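Soluble inorganic pyrophosphatase (Toxoplasma gondii, PDB 5WRT) probably hydrolyses inorganic diphosphate to phosphate, using bound magnesium ions. Local coordinates at residues A211-A214 with A215-E218. Sequence-based numbering, arbitrary orientation.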
loop_
_atom_site.group_PDB
_atom_site.type_symbol
_atom_site.label_atom_id
_atom_site.label_comp_id
_atom_site.label_asym_id
_atom_site.label_seq_id
_atom_site.Cartn_x
_atom_site.Cartn_y
_atom_site.Cartn_z
ATOM N N ALA A 211 -16.602 -1.577 -4.775
ATOM C CA ALA A 211 -16.243 -2.838 -5.412
ATOM C C ALA A 211 -17.504 -3.390 -6.063
ATOM O O ALA A 211 -18.436 -3.807 -5.370
ATOM C CB ALA A 211 -15.661 -3.815 -4.395
ATOM N N LEU A 212 -17.539 -3.379 -7.391
ATOM C CA LEU A 212 -18.716 -3.839 -8.103
ATOM C C LEU A 212 -18.954 -5.323 -7.817
ATOM O O LEU A 212 -18.004 -6.082 -7.607
ATOM C CB LEU A 212 -18.543 -3.596 -9.601
ATOM C CG LEU A 212 -18.807 -2.150 -10.037
ATOM C CD1 LEU A 212 -18.947 -2.044 -11.546
ATOM C CD2 LEU A 212 -20.024 -1.561 -9.333
ATOM N N PRO A 213 -20.211 -5.759 -7.785
ATOM C CA PRO A 213 -20.505 -7.161 -7.455
ATOM C C PRO A 213 -19.953 -8.120 -8.501
ATOM O O PRO A 213 -19.563 -7.738 -9.606
ATOM C CB PRO A 213 -22.037 -7.212 -7.408
ATOM C CG PRO A 213 -22.477 -5.797 -7.256
ATOM C CD PRO A 213 -21.430 -4.944 -7.902
ATOM N N ALA A 214 -19.924 -9.400 -8.116
ATOM C CA ALA A 214 -19.343 -10.439 -8.964
ATOM C C ALA A 214 -19.996 -10.472 -10.340
ATOM O O ALA A 214 -19.310 -10.648 -11.355
ATOM C CB ALA A 214 -19.463 -11.801 -8.283
ATOM N N ALA A 215 -21.322 -10.325 -10.394
ATOM C CA ALA A 215 -22.019 -10.360 -11.677
ATOM C C ALA A 215 -21.573 -9.218 -12.581
ATOM O O ALA A 215 -21.407 -9.405 -13.792
ATOM C CB ALA A 215 -23.528 -10.311 -11.457
ATOM N N ASP A 216 -21.381 -8.023 -12.015
ATOM C CA ASP A 216 -20.852 -6.917 -12.808
ATOM C C ASP A 216 -19.433 -7.209 -13.271
ATOM O O ASP A 216 -19.065 -6.898 -14.410
ATOM C CB ASP A 216 -20.883 -5.619 -12.003
ATOM C CG ASP A 216 -22.276 -5.046 -11.873
ATOM O OD1 ASP A 216 -23.051 -5.136 -12.847
ATOM O OD2 ASP A 216 -22.594 -4.498 -10.798
ATOM N N ALA A 217 -18.624 -7.815 -12.402
ATOM C CA ALA A 217 -17.251 -8.132 -12.773
ATOM C C ALA A 217 -17.195 -9.217 -13.838
ATOM O O ALA A 217 -16.264 -9.234 -14.652
ATOM C CB ALA A 217 -16.457 -8.542 -11.538
ATOM N N GLU A 218 -18.166 -10.134 -13.843
ATOM C CA GLU A 218 -18.254 -11.097 -14.935
ATOM C C GLU A 218 -18.477 -10.388 -16.263
ATOM O O GLU A 218 -17.853 -10.730 -17.273
ATOM C CB GLU A 218 -19.388 -12.090 -14.673
ATOM C CG GLU A 218 -19.124 -13.103 -13.570
ATOM C CD GLU A 218 -20.375 -13.888 -13.206
ATOM O OE1 GLU A 218 -21.411 -13.698 -13.879
ATOM O OE2 GLU A 218 -20.326 -14.686 -12.246
#
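With chi1 of -75°, D216 sets its CG beside its own backbone N and anti to its carbonyl carbon, which directs the carboxylate back along the chain to P213 and L212. The evidence is the approach of OD2 of D216 to CD of P213, 3.2 Å, a contact between a carboxylate oxygen and the CD methylene of the proline ring. The two side chains lie alongside each other and point the same way. L212 crosses D216 at about a right angle; its CB is 3.9 Å from CB of D216, an aliphatic touch near the roots of both side chains. The other carboxylate oxygen, OD1, forms a salt bridge with R219, three residues on in the same helix, while OD2 lies against the proline ring.

Two backbone hydrogen bonds close the first turn of the helix. N of A217 donates to O of P213 over 3.0 Å, with an angle of 157° at the hydrogen, and N of E218 donates to O of A214 over 2.8 Å. Both are i to i+4 bonds. CG of E218 also packs on that second carbonyl oxygen, 3.3 Å from O of A214. A217 is buried, its side chain resting on V141 and A144 of strand 136-149, while the backbone of L212 is hydrogen-bonded to that of A144. With P213 at the N-cap position, this is a strand-to-helix junction: strand 204-212 of the pyrophosphatase beta core passes through P213 alone into the first turn of helix 214-232.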